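Local coordinates for protein ribonucleoside-diphosphate reductase, alpha chain (Actinobacillus ureae ATCC 25976, PDB 6DQX) that probably reduces ribonucleoside diphosphates to deoxyribonucleoside diphosphates as the catalytic subunit of a class Id ribonucleotide reductase, at residues Pro28-Leu33 with Thr51-Ile56; Arg57-His62 with Asp74-Tyr79; Leu67-Tyr72 with Leu312-Asp317. All blocks are in the same frame, centred on the assembly; numbering follows the deposited sequence.

Contact 1: residues Pro28-Leu33 with Thr51-Ile56; sequences PDFEWL and TALERI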
loop_
_atom_site.group_PDB
_atom_site.type_symbol
_atom_site.label_atom_id
_atom_site.label_comp_id
_atom_site.label_asym_id
_atom_site.label_seq_id
_atom_site.Cartn_x
_atom_site.Cartn_y
_atom_site.Cartn_z
ATOM N N PRO A 28 25.290 -44.393 4.704
ATOM C CA PRO A 28 24.234 -44.528 5.708
ATOM C C PRO A 28 23.005 -43.694 5.371
ATOM O O PRO A 28 23.135 -42.646 4.715
ATOM C CB PRO A 28 24.854 -43.961 6.988
ATOM C CG PRO A 28 26.265 -43.633 6.672
ATOM C CD PRO A 28 26.427 -43.584 5.193
ATOM N N ASP A 29 21.849 -44.156 5.849
ATOM C CA ASP A 29 20.627 -43.355 5.834
ATOM C C ASP A 29 20.894 -42.018 6.521
ATOM O O ASP A 29 21.533 -41.960 7.590
ATOM C CB ASP A 29 19.452 -44.051 6.556
ATOM C CG ASP A 29 18.775 -45.120 5.729
ATOM O OD1 ASP A 29 19.137 -45.355 4.565
ATOM O OD2 ASP A 29 17.813 -45.713 6.248
ATOM N N PHE A 30 20.391 -40.946 5.905
ATOM C CA PHE A 30 20.496 -39.578 6.416
ATOM C C PHE A 30 21.919 -39.082 6.584
ATOM O O PHE A 30 22.180 -38.205 7.397
ATOM C CB PHE A 30 19.661 -39.385 7.681
ATOM C CG PHE A 30 18.202 -39.614 7.454
ATOM C CD1 PHE A 30 17.429 -38.651 6.785
ATOM C CD2 PHE A 30 17.603 -40.795 7.855
ATOM C CE1 PHE A 30 16.082 -38.873 6.541
ATOM C CE2 PHE A 30 16.257 -41.025 7.613
ATOM C CZ PHE A 30 15.501 -40.070 6.952
ATOM N N GLU A 31 22.831 -39.563 5.742
ATOM C CA GLU A 31 24.197 -39.037 5.780
ATOM C C GLU A 31 24.219 -37.533 5.575
ATOM O O GLU A 31 25.011 -36.824 6.205
ATOM C CB GLU A 31 25.089 -39.724 4.753
ATOM C CG GLU A 31 26.548 -39.276 4.830
ATOM C CD GLU A 31 27.404 -39.913 3.773
ATOM O OE1 GLU A 31 28.083 -40.904 4.090
ATOM O OE2 GLU A 31 27.396 -39.420 2.629
ATOM N N TRP A 32 23.352 -37.056 4.678
ATOM C CA TRP A 32 23.172 -35.631 4.399
ATOM C C TRP A 32 22.804 -34.770 5.595
ATOM O O TRP A 32 23.164 -33.601 5.647
ATOM C CB TRP A 32 22.115 -35.429 3.295
ATOM C CG TRP A 32 20.700 -35.844 3.627
ATOM C CD1 TRP A 32 20.123 -37.044 3.369
ATOM C CD2 TRP A 32 19.674 -35.032 4.205
ATOM N NE1 TRP A 32 18.832 -37.045 3.752
ATOM C CE2 TRP A 32 18.514 -35.819 4.269
ATOM C CE3 TRP A 32 19.615 -33.709 4.649
ATOM C CZ2 TRP A 32 17.311 -35.344 4.784
ATOM C CZ3 TRP A 32 18.433 -33.233 5.180
ATOM C CH2 TRP A 32 17.279 -34.055 5.237
ATOM N N LEU A 33 22.070 -35.352 6.526
ATOM C CA LEU A 33 21.605 -34.682 7.730
ATOM C C LEU A 33 22.712 -34.726 8.781
ATOM O O LEU A 33 22.624 -35.439 9.777
ATOM C CB LEU A 33 20.323 -35.358 8.215
ATOM C CG LEU A 33 19.519 -34.715 9.340
ATOM C CD1 LEU A 33 19.207 -33.267 9.021
ATOM C CD2 LEU A 33 18.223 -35.504 9.517
ATOM N N THR A 51 12.692 -31.983 16.187
ATOM C CA THR A 51 13.962 -32.320 15.550
ATOM C C THR A 51 13.764 -32.460 14.034
ATOM O O THR A 51 12.647 -32.673 13.583
ATOM C CB THR A 51 14.550 -33.645 16.048
ATOM O OG1 THR A 51 13.727 -34.746 15.617
ATOM C CG2 THR A 51 14.673 -33.637 17.593
ATOM N N ALA A 52 14.866 -32.388 13.281
ATOM C CA ALA A 52 14.826 -32.606 11.812
ATOM C C ALA A 52 14.227 -33.963 11.433
ATOM O O ALA A 52 13.344 -34.041 10.595
ATOM C CB ALA A 52 16.210 -32.460 11.219
ATOM N N LEU A 53 14.674 -35.042 12.081
ATOM C CA LEU A 53 14.147 -36.367 11.761
ATOM C C LEU A 53 12.670 -36.476 12.082
ATOM O O LEU A 53 11.913 -37.036 11.321
ATOM C CB LEU A 53 14.926 -37.481 12.492
ATOM C CG LEU A 53 16.359 -37.764 12.041
ATOM C CD1 LEU A 53 17.095 -38.686 13.025
ATOM C CD2 LEU A 53 16.350 -38.353 10.632
ATOM N N GLU A 54 12.255 -35.947 13.228
ATOM C CA GLU A 54 10.852 -35.951 13.617
ATOM C C GLU A 54 9.982 -35.231 12.579
ATOM O O GLU A 54 8.892 -35.676 12.218
ATOM C CB GLU A 54 10.764 -35.256 14.974
ATOM C CG GLU A 54 9.436 -35.231 15.638
ATOM C CD GLU A 54 9.576 -34.782 17.081
ATOM O OE1 GLU A 54 10.488 -33.965 17.401
ATOM O OE2 GLU A 54 8.778 -35.262 17.893
ATOM N N ARG A 55 10.477 -34.099 12.128
ATOM C CA ARG A 55 9.790 -33.321 11.101
ATOM C C ARG A 55 9.635 -34.130 9.792
ATOM O O ARG A 55 8.554 -34.134 9.191
ATOM C CB ARG A 55 10.557 -32.014 10.880
ATOM C CG ARG A 55 9.917 -31.021 9.930
ATOM C CD ARG A 55 8.643 -30.412 10.455
ATOM N NE ARG A 55 8.005 -29.633 9.394
ATOM C CZ ARG A 55 6.727 -29.662 9.038
ATOM N NH1 ARG A 55 5.841 -30.407 9.670
ATOM N NH2 ARG A 55 6.330 -28.902 8.011
ATOM N N ILE A 56 10.678 -34.847 9.390
ATOM C CA ILE A 56 10.626 -35.622 8.136
ATOM C C ILE A 56 9.582 -36.727 8.235
ATOM O O ILE A 56 8.791 -36.940 7.324
ATOM C CB ILE A 56 12.004 -36.187 7.750
ATOM C CG1 ILE A 56 12.981 -35.047 7.421
ATOM C CG2 ILE A 56 11.895 -37.174 6.601
ATOM C CD1 ILE A 56 14.433 -35.465 7.542
#

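Contact 2: residues Arg57-His62 with Asp74-Tyr79; sequences RFIAEH and DKFYHY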
loop_
_atom_site.group_PDB
_atom_site.type_symbol
_atom_site.label_atom_id
_atom_site.label_comp_id
_atom_site.label_asym_id
_atom_site.label_seq_id
_atom_site.Cartn_x
_atom_site.Cartn_y
_atom_site.Cartn_z
ATOM N N ARG A 57 9.596 -37.452 9.349
ATOM C CA ARG A 57 8.579 -38.452 9.590
ATOM C C ARG A 57 7.166 -37.876 9.562
ATOM O O ARG A 57 6.268 -38.490 8.989
ATOM C CB ARG A 57 8.838 -39.165 10.943
ATOM C CG ARG A 57 7.779 -40.208 11.313
ATOM C CD ARG A 57 8.023 -41.507 10.549
ATOM N NE ARG A 57 9.114 -42.306 11.151
ATOM C CZ ARG A 57 9.794 -43.289 10.537
ATOM N NH1 ARG A 57 9.541 -43.643 9.265
ATOM N NH2 ARG A 57 10.760 -43.925 11.194
ATOM N N PHE A 58 6.944 -36.739 10.235
ATOM C CA PHE A 58 5.635 -36.103 10.249
ATOM C C PHE A 58 5.187 -35.734 8.828
ATOM O O PHE A 58 4.046 -35.959 8.460
ATOM C CB PHE A 58 5.632 -34.843 11.120
ATOM C CG PHE A 58 4.330 -34.102 11.097
ATOM C CD1 PHE A 58 3.293 -34.471 11.943
ATOM C CD2 PHE A 58 4.130 -33.043 10.216
ATOM C CE1 PHE A 58 2.089 -33.783 11.927
ATOM C CE2 PHE A 58 2.932 -32.360 10.185
ATOM C CZ PHE A 58 1.904 -32.734 11.030
ATOM N N ILE A 59 6.103 -35.169 8.053
ATOM C CA ILE A 59 5.786 -34.767 6.656
ATOM C C ILE A 59 5.370 -35.989 5.825
ATOM O O ILE A 59 4.345 -35.948 5.125
ATOM C CB ILE A 59 6.986 -34.035 6.023
ATOM C CG1 ILE A 59 7.116 -32.655 6.638
ATOM C CG2 ILE A 59 6.852 -33.956 4.492
ATOM C CD1 ILE A 59 8.406 -31.930 6.312
ATOM N N ALA A 60 6.151 -37.070 5.932
ATOM C CA ALA A 60 5.863 -38.331 5.221
ATOM C C ALA A 60 4.501 -38.898 5.603
ATOM O O ALA A 60 3.715 -39.287 4.739
ATOM C CB ALA A 60 6.927 -39.367 5.530
ATOM N N GLU A 61 4.226 -38.955 6.911
ATOM C CA GLU A 61 2.960 -39.525 7.390
ATOM C C GLU A 61 1.782 -38.629 7.030
ATOM O O GLU A 61 0.703 -39.119 6.719
ATOM C CB GLU A 61 3.002 -39.767 8.911
ATOM C CG GLU A 61 3.982 -40.852 9.335
ATOM C CD GLU A 61 3.555 -42.270 8.956
ATOM O OE1 GLU A 61 2.355 -42.514 8.668
ATOM O OE2 GLU A 61 4.440 -43.153 8.930
ATOM N N HIS A 62 1.979 -37.315 7.097
ATOM C CA HIS A 62 0.894 -36.395 6.783
ATOM C C HIS A 62 0.526 -36.514 5.308
ATOM O O HIS A 62 -0.653 -36.578 4.955
ATOM C CB HIS A 62 1.258 -34.953 7.101
ATOM C CG HIS A 62 0.096 -34.024 6.992
ATOM N ND1 HIS A 62 -0.892 -33.954 7.954
ATOM C CD2 HIS A 62 -0.250 -33.142 6.026
ATOM C CE1 HIS A 62 -1.786 -33.053 7.587
ATOM N NE2 HIS A 62 -1.430 -32.560 6.413
ATOM N N ASP A 74 6.430 -44.612 4.115
ATOM C CA ASP A 74 7.696 -45.339 4.184
ATOM C C ASP A 74 8.508 -45.213 2.887
ATOM O O ASP A 74 9.737 -45.124 2.942
ATOM C CB ASP A 74 7.489 -46.817 4.568
ATOM C CG ASP A 74 7.080 -46.993 6.028
ATOM O OD1 ASP A 74 7.284 -46.079 6.865
ATOM O OD2 ASP A 74 6.526 -48.058 6.336
ATOM N N LYS A 75 7.819 -45.145 1.755
ATOM C CA LYS A 75 8.502 -44.893 0.463
ATOM C C LYS A 75 9.104 -43.505 0.440
ATOM O O LYS A 75 10.285 -43.349 0.154
ATOM C CB LYS A 75 7.561 -45.065 -0.718
ATOM C CG LYS A 75 7.476 -46.489 -1.231
ATOM C CD LYS A 75 6.767 -46.582 -2.580
ATOM C CE LYS A 75 7.600 -46.029 -3.737
ATOM N NZ LYS A 75 8.734 -46.901 -4.186
ATOM N N PHE A 76 8.287 -42.497 0.773
ATOM C CA PHE A 76 8.794 -41.126 0.844
ATOM C C PHE A 76 9.946 -41.000 1.847
ATOM O O PHE A 76 10.976 -40.386 1.552
ATOM C CB PHE A 76 7.640 -40.184 1.185
ATOM C CG PHE A 76 8.025 -38.741 1.240
ATOM C CD1 PHE A 76 8.457 -38.179 2.428
ATOM C CD2 PHE A 76 7.859 -37.919 0.130
ATOM C CE1 PHE A 76 8.800 -36.837 2.498
ATOM C CE2 PHE A 76 8.182 -36.575 0.195
ATOM C CZ PHE A 76 8.638 -36.031 1.382
ATOM N N TYR A 77 9.788 -41.601 3.028
ATOM C CA TYR A 77 10.827 -41.568 4.057
ATOM C C TYR A 77 12.131 -42.215 3.570
ATOM O O TYR A 77 13.221 -41.648 3.755
ATOM C CB TYR A 77 10.324 -42.242 5.346
ATOM C CG TYR A 77 11.232 -42.050 6.546
ATOM C CD1 TYR A 77 11.161 -40.889 7.321
ATOM C CD2 TYR A 77 12.152 -43.023 6.913
ATOM C CE1 TYR A 77 11.985 -40.717 8.424
ATOM C CE2 TYR A 77 12.984 -42.855 8.018
ATOM C CZ TYR A 77 12.886 -41.695 8.771
ATOM O OH TYR A 77 13.693 -41.512 9.868
ATOM N N HIS A 78 12.012 -43.351 2.883
ATOM C CA HIS A 78 13.175 -44.043 2.319
ATOM C C HIS A 78 13.944 -43.164 1.356
ATOM O O HIS A 78 15.172 -43.023 1.456
ATOM C CB HIS A 78 12.794 -45.374 1.632
ATOM C CG HIS A 78 13.952 -46.038 0.946
ATOM N ND1 HIS A 78 15.024 -46.562 1.637
ATOM C CD2 HIS A 78 14.223 -46.233 -0.368
ATOM C CE1 HIS A 78 15.906 -47.049 0.777
ATOM N NE2 HIS A 78 15.443 -46.858 -0.445
ATOM N N TYR A 79 13.229 -42.545 0.423
ATOM C CA TYR A 79 13.894 -41.666 -0.512
ATOM C C TYR A 79 14.533 -40.447 0.149
ATOM O O TYR A 79 15.670 -40.054 -0.230
ATOM C CB TYR A 79 12.949 -41.289 -1.652
ATOM C CG TYR A 79 12.525 -42.464 -2.520
ATOM C CD1 TYR A 79 13.429 -43.485 -2.878
ATOM C CD2 TYR A 79 11.228 -42.543 -3.020
ATOM C CE1 TYR A 79 13.037 -44.543 -3.693
ATOM C CE2 TYR A 79 10.828 -43.596 -3.828
ATOM C CZ TYR A 79 11.723 -44.588 -4.163
ATOM O OH TYR A 79 11.310 -45.617 -4.981
HETATM O O HOH W 1 7.250 -43.136 7.667
#

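Contact 3: residues Leu67-Tyr72 with Leu312-Asp317; sequences LGIEGY and LTYFLD. With EDO (1,2-ethanediol), chain F.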
loop_
_atom_site.group_PDB
_atom_site.type_symbol
_atom_site.label_atom_id
_atom_site.label_comp_id
_atom_site.label_asym_id
_atom_site.label_seq_id
_atom_site.Cartn_x
_atom_site.Cartn_y
_atom_site.Cartn_z
ATOM N N LEU A 67 -3.046 -38.424 0.899
ATOM C CA LEU A 67 -3.154 -39.203 -0.340
ATOM C C LEU A 67 -4.086 -40.395 -0.193
ATOM O O LEU A 67 -4.619 -40.867 -1.189
ATOM C CB LEU A 67 -1.787 -39.723 -0.797
ATOM C CG LEU A 67 -0.870 -38.648 -1.378
ATOM C CD1 LEU A 67 0.596 -39.075 -1.421
ATOM C CD2 LEU A 67 -1.375 -38.238 -2.760
ATOM N N GLY A 68 -4.215 -40.925 1.029
ATOM C CA GLY A 68 -4.939 -42.188 1.257
ATOM C C GLY A 68 -4.281 -43.398 0.624
ATOM O O GLY A 68 -4.960 -44.347 0.244
ATOM N N ILE A 69 -2.955 -43.380 0.498
ATOM C CA ILE A 69 -2.225 -44.460 -0.169
ATOM C C ILE A 69 -1.373 -45.226 0.839
ATOM O O ILE A 69 -0.380 -44.691 1.355
ATOM C CB ILE A 69 -1.320 -43.938 -1.321
ATOM C CG1 ILE A 69 -2.163 -43.230 -2.380
ATOM C CG2 ILE A 69 -0.523 -45.077 -1.950
ATOM C CD1 ILE A 69 -1.361 -42.540 -3.471
ATOM N N GLU A 70 -1.726 -46.490 1.077
ATOM C CA GLU A 70 -0.971 -47.321 2.020
ATOM C C GLU A 70 0.487 -47.507 1.570
ATOM O O GLU A 70 0.767 -47.700 0.392
ATOM C CB GLU A 70 -1.654 -48.684 2.232
ATOM C CG GLU A 70 -3.016 -48.592 2.938
ATOM C CD GLU A 70 -2.932 -48.423 4.457
ATOM O OE1 GLU A 70 -3.993 -48.511 5.127
ATOM O OE2 GLU A 70 -1.824 -48.227 4.997
ATOM N N GLY A 71 1.406 -47.405 2.521
ATOM C CA GLY A 71 2.827 -47.577 2.263
ATOM C C GLY A 71 3.544 -46.347 1.719
ATOM O O GLY A 71 4.775 -46.347 1.629
ATOM N N TYR A 72 2.799 -45.283 1.434
ATOM C CA TYR A 72 3.392 -44.092 0.841
ATOM C C TYR A 72 4.463 -43.455 1.742
ATOM O O TYR A 72 5.559 -43.132 1.268
ATOM C CB TYR A 72 2.312 -43.081 0.438
ATOM C CG TYR A 72 2.925 -41.865 -0.200
ATOM C CD1 TYR A 72 3.201 -41.831 -1.566
ATOM C CD2 TYR A 72 3.283 -40.760 0.577
ATOM C CE1 TYR A 72 3.791 -40.701 -2.136
ATOM C CE2 TYR A 72 3.879 -39.652 0.010
ATOM C CZ TYR A 72 4.123 -39.634 -1.353
ATOM O OH TYR A 72 4.730 -38.540 -1.915
ATOM N N LEU A 312 7.790 -37.962 -5.491
ATOM C CA LEU A 312 7.924 -36.528 -5.241
ATOM C C LEU A 312 6.789 -35.724 -5.936
ATOM O O LEU A 312 6.260 -34.765 -5.365
ATOM C CB LEU A 312 9.326 -36.032 -5.625
ATOM C CG LEU A 312 9.685 -34.650 -5.067
ATOM C CD1 LEU A 312 9.724 -34.641 -3.532
ATOM C CD2 LEU A 312 11.027 -34.187 -5.623
ATOM N N THR A 313 6.388 -36.142 -7.137
ATOM C CA THR A 313 5.261 -35.528 -7.843
ATOM C C THR A 313 3.932 -35.644 -7.056
ATOM O O THR A 313 3.198 -34.642 -6.872
ATOM C CB THR A 313 5.127 -36.121 -9.257
ATOM O OG1 THR A 313 6.377 -35.946 -9.949
ATOM C CG2 THR A 313 3.982 -35.471 -10.022
ATOM N N TYR A 314 3.660 -36.862 -6.574
ATOM C CA TYR A 314 2.519 -37.135 -5.687
ATOM C C TYR A 314 2.572 -36.227 -4.470
ATOM O O TYR A 314 1.558 -35.657 -4.072
ATOM C CB TYR A 314 2.518 -38.579 -5.220
ATOM C CG TYR A 314 1.879 -39.579 -6.157
ATOM C CD1 TYR A 314 2.192 -39.618 -7.513
ATOM C CD2 TYR A 314 0.960 -40.507 -5.670
ATOM C CE1 TYR A 314 1.616 -40.565 -8.355
ATOM C CE2 TYR A 314 0.372 -41.449 -6.500
ATOM C CZ TYR A 314 0.706 -41.481 -7.834
ATOM O OH TYR A 314 0.136 -42.437 -8.636
ATOM N N PHE A 315 3.777 -36.046 -3.926
ATOM C CA PHE A 315 3.947 -35.208 -2.734
ATOM C C PHE A 315 3.596 -33.764 -3.031
ATOM O O PHE A 315 2.879 -33.121 -2.251
ATOM C CB PHE A 315 5.375 -35.304 -2.184
ATOM C CG PHE A 315 5.632 -34.401 -1.027
ATOM C CD1 PHE A 315 5.046 -34.676 0.186
ATOM C CD2 PHE A 315 6.471 -33.280 -1.148
ATOM C CE1 PHE A 315 5.271 -33.855 1.278
ATOM C CE2 PHE A 315 6.707 -32.464 -0.065
ATOM C CZ PHE A 315 6.124 -32.766 1.157
ATOM N N LEU A 316 4.101 -33.245 -4.146
ATOM C CA LEU A 316 3.812 -31.867 -4.538
ATOM C C LEU A 316 2.325 -31.642 -4.818
ATOM O O LEU A 316 1.775 -30.586 -4.491
ATOM C CB LEU A 316 4.675 -31.463 -5.721
ATOM C CG LEU A 316 6.166 -31.305 -5.367
ATOM C CD1 LEU A 316 6.932 -30.856 -6.579
ATOM C CD2 LEU A 316 6.390 -30.317 -4.217
ATOM N N ASP A 317 1.646 -32.656 -5.346
ATOM C CA ASP A 317 0.205 -32.520 -5.520
ATOM C C ASP A 317 -0.533 -32.403 -4.189
ATOM O O ASP A 317 -1.446 -31.607 -4.082
ATOM C CB ASP A 317 -0.370 -33.643 -6.355
ATOM C CG ASP A 317 -1.752 -33.328 -6.863
ATOM O OD1 ASP A 317 -1.914 -32.280 -7.527
ATOM O OD2 ASP A 317 -2.691 -34.121 -6.616
HETATM C C1 EDO F . -4.856 -35.479 -2.524
HETATM O O1 EDO F . -4.596 -34.301 -1.747
HETATM C C2 EDO F . -4.076 -35.482 -3.828
HETATM O O2 EDO F . -4.174 -34.225 -4.488
#

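Contact 1: residues Pro28-Leu33 with Thr51-Ile56
Leu53 lays its CD2 methyl on the ring of Phe30, a CH-pi contact made where the loop 28-33 packs against the start of the helix 52-67. The methyl carbon sits 3.8 Å from the centroid of the Phe30 ring and only 6° off the ring normal, so it meets all six ring carbons almost evenly. That same methyl is also pressed from the loop side by Leu33, whose CD2 lies 3.6 Å from Leu53 CD2. Of the two branches of Leu33, CD1 meets the methyl of Ala52, 3.8 Å from its CB, while CD2 meets mainly Leu53 and also brushes Ala52 and Ile56. With Leu33 CG anti to the backbone N (chi1 -171°), the fork is carried across to the helix. Deeper in, Ile56 CD1 fills the corner between two aromatic rings, 3.9 Å from Phe30 CE1 and equally close to Trp32 CH2.

A type II beta turn from Pro28 to Glu31 bends the loop, with Phe30 at its third position, and the helix it meets begins with a capping box: Glu54 N donates to Thr51 OG1 at 3.1 Å, and Thr51 N donates back to Glu54 OE1. Trp32, Leu33, Ala52 and Ile56 form the buried, tightly packed side, where the indole NE1 of Trp32 is satisfied by the carbonyl of Met80 on the helix 72-82. Toward solvent the contact thins out: Leu53 closes it at the exposed edge, with the capping box at the surface beyond.

Contact 2: residues Arg57-His62 with Asp74-Tyr79
A single water molecule is gripped by three charged side chains where the helices 52-67 and 72-82 meet. It accepts from Arg57 NH1 at 2.8 Å and donates to Glu61 OE2 and to Asp74 OD1, the two carboxylate bonds being slightly longer. The water lies in the plane of the guanidinium, at its edge. It joins groups that do not pair directly: Arg57 NH1 stays 4.1 Å from Asp74 OD1, too far for a salt bridge. The nearby arginine probably eases the approach of the two carboxylates to each other.

The face of the same guanidinium is used differently. It stacks face-on over the ring of Tyr77, the planes 20° apart, in a cation-pi interaction with Arg57 CZ 3.9 Å from the centroid of the Tyr77 ring. NH1 is the atom over the ring centre, while CZ and NH2 extend toward the hydroxyl end. Bends at chi2 and chi3 fold the arginine chain back so that its flat end can settle there. These two helices follow one another in the chain as an antiparallel helical hairpin, their local axes 8.7 Å apart at an angle of 145°.

The backbones come nearest at Ala60 and Phe76, where the small side chain of Ala60 faces the ring: Ala60 CB touches Phe76 CD1 at 3.7 Å. Farther round the ring, Ile59 CG2 meets Phe76 CE1 at 4.0 Å. This apolar side is buried, with Phe315 of the helix 308-327 packing against both Ile59 and Phe76, whereas Arg57 and Asp74 lie toward solvent.

Contact 3: residues Leu67-Tyr72 with Leu312-Asp317
Leu67 and Tyr314 mark the nearest approach of the two backbones, 8.1 Å between their CA atoms, where the connection leaving the helix 52-67 passes the helix 308-327; this connection turns at Gly68, which has positive phi, and again through a type II beta turn from Ile69 to Tyr72. The touching is done by side chains. Ile69 extends its CD1 methyl to the edge of the Tyr314 ring, in the ring plane, 3.7 Å from CE2 of Tyr314, and the two side chains run nearly perpendicular. Leu67 approaches nearer the root of the same tyrosine, its CD1 4.3 Å from Tyr314 CB. This CD1 methyl also sits over the centre of the Tyr72 ring, 3.4 Å above its plane, bracing that ring within the connection.

Together these contacts seat the corner between the helices 52-67 and 72-82 on a helix that falls within the sequence range of the reductase barrel domain. Tyr72 also reaches across. Its CG is anti to the backbone N (chi1 -179°), which carries the ring past Tyr314, with CE1 4.0 Å from Tyr314 CB, and brings the hydroxyl beside Phe315 CB at 3.3 Å. Although Phe315 N is also near, the angle is poor for a bond; the hydroxyl is instead hydrogen-bonded to the carbonyl of Val311, one turn earlier in the helix. Tyr314 has its own polar anchor in Glu390. Alongside the contact an ethanediol, most likely a crystallisation additive, donates from O2 to Asp317 OD2 at 2.6 Å, and Asp317 is further held by salt bridges to Arg344 and Arg407.

Contacts 1 and 2 follow each other along the helix 52-67, their centres 11 Å apart, and Tyr77 joins them: its hydroxyl lies 3.4 Å from Phe30 CE2, the two rings meeting edge to face. Contact 3, centred 9 Å from contact 2, continues the packing through Phe315, whose CG comes within 3.6 Å of Phe76 CE2. Contacts 1 and 3 do not touch, so contact 2 bridges them. The centres of all three lie 24 to 25 Å from the centre of the chain. The side chain of Leu67 is about 8 Å from that of His65, which binds magnesium in a structure of this protein though not in this chain; a bound magnesium ion lies about 10 Å from the Leu67 side chain.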